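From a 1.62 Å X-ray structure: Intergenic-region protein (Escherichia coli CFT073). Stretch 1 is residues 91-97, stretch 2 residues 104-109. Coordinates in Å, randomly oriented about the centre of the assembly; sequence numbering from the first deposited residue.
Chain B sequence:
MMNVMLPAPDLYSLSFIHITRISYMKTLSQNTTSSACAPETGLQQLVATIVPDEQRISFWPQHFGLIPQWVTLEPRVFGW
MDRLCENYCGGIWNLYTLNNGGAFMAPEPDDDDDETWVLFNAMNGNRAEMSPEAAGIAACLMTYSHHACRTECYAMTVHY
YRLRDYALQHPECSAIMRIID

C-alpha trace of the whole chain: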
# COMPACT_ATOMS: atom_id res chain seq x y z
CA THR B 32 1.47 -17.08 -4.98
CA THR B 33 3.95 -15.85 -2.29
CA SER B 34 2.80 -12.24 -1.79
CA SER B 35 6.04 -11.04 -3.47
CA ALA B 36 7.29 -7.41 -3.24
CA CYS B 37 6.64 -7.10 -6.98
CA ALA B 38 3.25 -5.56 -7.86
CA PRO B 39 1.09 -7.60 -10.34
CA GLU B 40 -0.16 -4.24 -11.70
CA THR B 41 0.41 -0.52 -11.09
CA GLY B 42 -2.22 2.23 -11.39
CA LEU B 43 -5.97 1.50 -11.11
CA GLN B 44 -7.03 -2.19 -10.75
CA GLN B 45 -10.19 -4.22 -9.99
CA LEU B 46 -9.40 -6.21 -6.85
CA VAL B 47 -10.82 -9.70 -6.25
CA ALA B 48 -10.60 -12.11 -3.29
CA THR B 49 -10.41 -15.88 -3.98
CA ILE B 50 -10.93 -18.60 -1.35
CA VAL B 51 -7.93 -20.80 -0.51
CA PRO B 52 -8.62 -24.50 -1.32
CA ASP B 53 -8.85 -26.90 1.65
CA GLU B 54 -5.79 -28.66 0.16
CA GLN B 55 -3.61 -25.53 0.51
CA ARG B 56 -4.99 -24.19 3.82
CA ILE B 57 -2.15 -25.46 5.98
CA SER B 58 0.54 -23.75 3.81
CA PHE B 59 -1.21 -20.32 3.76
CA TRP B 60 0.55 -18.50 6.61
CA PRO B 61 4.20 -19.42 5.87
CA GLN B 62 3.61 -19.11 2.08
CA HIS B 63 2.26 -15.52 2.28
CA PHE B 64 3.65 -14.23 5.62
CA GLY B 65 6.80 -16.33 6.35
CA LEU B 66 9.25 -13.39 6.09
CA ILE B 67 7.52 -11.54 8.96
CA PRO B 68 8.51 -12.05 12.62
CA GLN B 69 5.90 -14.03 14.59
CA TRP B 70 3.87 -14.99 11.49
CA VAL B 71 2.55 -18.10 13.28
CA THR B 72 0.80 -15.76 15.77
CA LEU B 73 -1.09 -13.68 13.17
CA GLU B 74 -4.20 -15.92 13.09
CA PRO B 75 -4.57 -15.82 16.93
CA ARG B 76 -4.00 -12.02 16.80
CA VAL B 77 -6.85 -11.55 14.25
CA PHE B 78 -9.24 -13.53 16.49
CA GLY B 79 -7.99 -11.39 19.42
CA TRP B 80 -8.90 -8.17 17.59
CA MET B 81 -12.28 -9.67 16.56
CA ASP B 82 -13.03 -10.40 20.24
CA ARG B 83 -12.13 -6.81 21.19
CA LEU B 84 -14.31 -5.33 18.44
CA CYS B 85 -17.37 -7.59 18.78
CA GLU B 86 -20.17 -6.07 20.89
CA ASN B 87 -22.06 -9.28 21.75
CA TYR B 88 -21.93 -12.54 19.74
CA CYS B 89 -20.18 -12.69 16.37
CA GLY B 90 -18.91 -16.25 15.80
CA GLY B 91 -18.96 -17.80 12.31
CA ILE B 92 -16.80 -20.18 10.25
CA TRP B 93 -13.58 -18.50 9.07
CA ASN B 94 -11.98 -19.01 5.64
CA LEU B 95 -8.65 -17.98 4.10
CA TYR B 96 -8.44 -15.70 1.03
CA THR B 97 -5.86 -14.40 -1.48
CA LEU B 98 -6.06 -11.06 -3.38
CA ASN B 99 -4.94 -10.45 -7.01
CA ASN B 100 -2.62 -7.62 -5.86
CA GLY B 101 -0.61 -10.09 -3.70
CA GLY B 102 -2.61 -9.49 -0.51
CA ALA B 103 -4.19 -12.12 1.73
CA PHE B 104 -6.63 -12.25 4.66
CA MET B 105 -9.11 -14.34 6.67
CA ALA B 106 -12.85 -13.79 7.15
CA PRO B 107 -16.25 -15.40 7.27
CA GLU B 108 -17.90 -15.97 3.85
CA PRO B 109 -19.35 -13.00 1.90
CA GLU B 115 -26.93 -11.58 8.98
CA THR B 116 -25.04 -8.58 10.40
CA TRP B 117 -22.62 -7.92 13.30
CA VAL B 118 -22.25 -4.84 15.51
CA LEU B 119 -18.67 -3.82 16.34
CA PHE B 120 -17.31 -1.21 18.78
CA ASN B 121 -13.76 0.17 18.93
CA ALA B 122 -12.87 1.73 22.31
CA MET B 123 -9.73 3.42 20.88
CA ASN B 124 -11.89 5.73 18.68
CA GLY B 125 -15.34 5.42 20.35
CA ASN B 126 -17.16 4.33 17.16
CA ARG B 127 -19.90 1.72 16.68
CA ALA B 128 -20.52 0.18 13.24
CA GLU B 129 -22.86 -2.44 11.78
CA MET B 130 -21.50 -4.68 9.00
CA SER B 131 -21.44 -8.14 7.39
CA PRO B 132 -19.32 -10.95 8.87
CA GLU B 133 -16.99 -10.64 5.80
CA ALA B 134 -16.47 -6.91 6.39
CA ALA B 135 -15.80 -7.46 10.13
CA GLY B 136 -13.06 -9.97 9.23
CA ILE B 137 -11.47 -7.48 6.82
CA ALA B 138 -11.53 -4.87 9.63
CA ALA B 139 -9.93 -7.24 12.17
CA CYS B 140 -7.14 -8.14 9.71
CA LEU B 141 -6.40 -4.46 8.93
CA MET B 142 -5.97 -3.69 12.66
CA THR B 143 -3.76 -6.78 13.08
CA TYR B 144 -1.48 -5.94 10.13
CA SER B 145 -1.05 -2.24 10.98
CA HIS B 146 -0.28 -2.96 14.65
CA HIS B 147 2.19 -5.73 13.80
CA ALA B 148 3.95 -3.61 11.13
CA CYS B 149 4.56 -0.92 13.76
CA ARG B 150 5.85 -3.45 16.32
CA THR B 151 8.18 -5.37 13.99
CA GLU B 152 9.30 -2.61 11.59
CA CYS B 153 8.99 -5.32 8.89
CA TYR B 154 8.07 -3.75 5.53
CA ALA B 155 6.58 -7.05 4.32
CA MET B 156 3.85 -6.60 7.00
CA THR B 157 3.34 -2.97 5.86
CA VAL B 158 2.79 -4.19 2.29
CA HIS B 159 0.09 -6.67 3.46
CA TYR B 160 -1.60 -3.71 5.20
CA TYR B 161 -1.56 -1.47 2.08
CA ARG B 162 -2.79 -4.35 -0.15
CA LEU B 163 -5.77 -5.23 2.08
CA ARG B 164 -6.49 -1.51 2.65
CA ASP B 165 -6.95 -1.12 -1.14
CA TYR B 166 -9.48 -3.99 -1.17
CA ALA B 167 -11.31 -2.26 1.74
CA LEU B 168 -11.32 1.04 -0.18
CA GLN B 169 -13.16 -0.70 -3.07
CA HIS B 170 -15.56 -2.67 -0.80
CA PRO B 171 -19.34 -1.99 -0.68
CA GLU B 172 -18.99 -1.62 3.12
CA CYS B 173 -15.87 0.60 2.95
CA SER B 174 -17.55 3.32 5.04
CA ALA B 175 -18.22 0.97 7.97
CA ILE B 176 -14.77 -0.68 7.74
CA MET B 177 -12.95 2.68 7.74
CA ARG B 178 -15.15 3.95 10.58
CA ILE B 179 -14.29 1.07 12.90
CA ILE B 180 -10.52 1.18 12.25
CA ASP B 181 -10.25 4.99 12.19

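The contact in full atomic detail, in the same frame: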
# COMPACT_ATOMS: atom_id res chain seq x y z
N GLY B 91 -19.21 -17.47 13.72
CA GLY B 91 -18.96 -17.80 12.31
C GLY B 91 -17.88 -18.85 12.04
O GLY B 91 -17.17 -19.29 12.94
N ILE B 92 -17.80 -19.23 10.77
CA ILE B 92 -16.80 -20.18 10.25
C ILE B 92 -15.85 -19.38 9.37
O ILE B 92 -16.29 -18.76 8.41
CB ILE B 92 -17.48 -21.30 9.40
CG1 ILE B 92 -18.55 -22.04 10.21
CG2 ILE B 92 -16.44 -22.29 8.87
CD1 ILE B 92 -18.02 -22.78 11.42
N TRP B 93 -14.56 -19.39 9.71
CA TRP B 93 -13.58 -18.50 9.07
C TRP B 93 -12.79 -19.19 7.95
O TRP B 93 -12.27 -20.30 8.13
CB TRP B 93 -12.64 -17.93 10.13
CG TRP B 93 -13.34 -16.95 11.01
CD1 TRP B 93 -14.40 -17.21 11.84
CD2 TRP B 93 -13.07 -15.54 11.14
NE1 TRP B 93 -14.80 -16.06 12.47
CE2 TRP B 93 -14.00 -15.03 12.07
CE3 TRP B 93 -12.12 -14.68 10.57
CZ2 TRP B 93 -14.02 -13.68 12.43
CZ3 TRP B 93 -12.14 -13.33 10.94
CH2 TRP B 93 -13.08 -12.85 11.87
N ASN B 94 -12.72 -18.52 6.81
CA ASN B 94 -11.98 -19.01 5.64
C ASN B 94 -10.75 -18.15 5.35
O ASN B 94 -10.63 -17.02 5.85
CB ASN B 94 -12.88 -18.99 4.40
CG ASN B 94 -14.17 -19.77 4.58
OD1 ASN B 94 -15.25 -19.29 4.24
ND2 ASN B 94 -14.06 -20.99 5.10
N LEU B 95 -9.85 -18.68 4.53
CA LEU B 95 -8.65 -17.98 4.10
C LEU B 95 -8.79 -17.54 2.64
O LEU B 95 -9.34 -18.27 1.82
CB LEU B 95 -7.41 -18.85 4.30
CG LEU B 95 -7.23 -19.49 5.69
CD1 LEU B 95 -5.92 -20.28 5.77
CD2 LEU B 95 -7.29 -18.44 6.81
N TYR B 96 -8.30 -16.33 2.35
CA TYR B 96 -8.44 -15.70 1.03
C TYR B 96 -7.14 -15.06 0.53
O TYR B 96 -6.36 -14.50 1.30
CB TYR B 96 -9.54 -14.61 1.07
CG TYR B 96 -10.92 -15.15 1.37
CD1 TYR B 96 -11.73 -15.63 0.35
CD2 TYR B 96 -11.40 -15.19 2.67
CE1 TYR B 96 -13.00 -16.14 0.62
CE2 TYR B 96 -12.67 -15.68 2.95
CZ TYR B 96 -13.46 -16.17 1.92
OH TYR B 96 -14.72 -16.68 2.21
N THR B 97 -6.92 -15.14 -0.79
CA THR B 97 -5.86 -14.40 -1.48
C THR B 97 -6.45 -13.27 -2.34
O THR B 97 -7.60 -13.37 -2.77
CB THR B 97 -4.98 -15.32 -2.38
OG1 THR B 97 -5.77 -15.94 -3.41
CG2 THR B 97 -4.31 -16.40 -1.53
N PHE B 104 -5.90 -12.50 3.41
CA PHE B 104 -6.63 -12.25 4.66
C PHE B 104 -7.50 -13.44 5.09
O PHE B 104 -7.54 -14.48 4.42
CB PHE B 104 -7.46 -10.96 4.56
CG PHE B 104 -8.60 -11.02 3.59
CD1 PHE B 104 -9.89 -11.25 4.03
CD2 PHE B 104 -8.40 -10.84 2.22
CE1 PHE B 104 -10.96 -11.30 3.15
CE2 PHE B 104 -9.47 -10.89 1.33
CZ PHE B 104 -10.75 -11.12 1.79
N MET B 105 -8.16 -13.32 6.22
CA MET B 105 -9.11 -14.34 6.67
C MET B 105 -10.41 -13.67 7.09
O MET B 105 -10.39 -12.58 7.66
CB MET B 105 -8.54 -15.18 7.82
CG MET B 105 -8.30 -14.43 9.12
SD MET B 105 -7.49 -15.41 10.41
CE MET B 105 -8.35 -16.95 10.27
N ALA B 106 -11.53 -14.32 6.80
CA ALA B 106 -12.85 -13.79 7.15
C ALA B 106 -13.92 -14.87 7.07
O ALA B 106 -13.70 -15.92 6.48
CB ALA B 106 -13.21 -12.65 6.18
N PRO B 107 -15.09 -14.63 7.68
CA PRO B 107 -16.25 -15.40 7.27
C PRO B 107 -16.66 -15.13 5.80
O PRO B 107 -16.25 -14.12 5.21
CB PRO B 107 -17.36 -14.94 8.23
CG PRO B 107 -16.63 -14.30 9.38
CD PRO B 107 -15.39 -13.71 8.79
N GLU B 108 -17.45 -16.03 5.24
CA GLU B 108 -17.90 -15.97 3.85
C GLU B 108 -18.66 -14.67 3.54
O GLU B 108 -19.39 -14.17 4.40
CB GLU B 108 -18.83 -17.17 3.61
CG GLU B 108 -19.20 -17.46 2.19
CD GLU B 108 -20.06 -18.70 2.11
OE1 GLU B 108 -19.58 -19.74 1.60
OE2 GLU B 108 -21.22 -18.65 2.58
N PRO B 109 -18.50 -14.12 2.32
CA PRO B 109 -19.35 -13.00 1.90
C PRO B 109 -20.79 -13.39 1.56
O PRO B 109 -21.12 -14.58 1.54
CB PRO B 109 -18.63 -12.47 0.64
CG PRO B 109 -17.91 -13.64 0.11
CD PRO B 109 -17.52 -14.49 1.29
O HOH W 1 -18.09 -18.67 6.39

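The indole of Trp-93 lies against the ring of Pro-107, whose CD sits 3.6 Å from the centroid of the Trp-93 six-membered ring and only 4° off its normal, an almost ideal CH-pi contact. Proline suits this place because its CD, polarized by the adjacent nitrogen, presents C-H groups to the pi cloud. The same indole reaches back along stretch 2, with Trp-93 CE3 3.6 Å from Ala-106 CA and 4.1 Å from Met-105 CG.

The two strands run antiparallel, joined by two pairs of backbone hydrogen bonds. Asn-94 N donates to Ala-106 O (2.8 Å) and Ala-106 N returns a bond to Asn-94 O (3.0 Å); Tyr-96 N to Phe-104 O and Phe-104 N to Tyr-96 O, both 2.9 Å, repeat the pattern. Between these pairs, Met-105 CA approaches Asn-94 O at 3.2 Å in a CA-H...O contact. Beyond the direct ladder a water takes over, donating to Ile-92 O (2.7 Å) and accepting from Glu-108 N (2.9 Å).

Leu-95 and Met-105 share one face of the sheet, where Leu-95 CD2 packs 3.6 Å from Met-105 CB; both are buried, as befits apolar side chains. On the opposite face, Tyr-96 CB lies over the Phe-104 ring, 3.9 Å from its centroid, while the two aromatic rings are nearly parallel (20°) but slid apart, with little overlap. This offset carries the tyrosine ring along stretch 2, past the small Ala-106, whose CB is 4.5 Å from Tyr-96 CE2. Farther out, Tyr-96 OH comes within 3.6 Å of Glu-108 CA and 3.7 Å of Pro-109 CD. Together the stretches bury 597 Å², with Tyr-96 and Trp-93 the most extensively covered residues; Pro-107 O is buried without a polar partner.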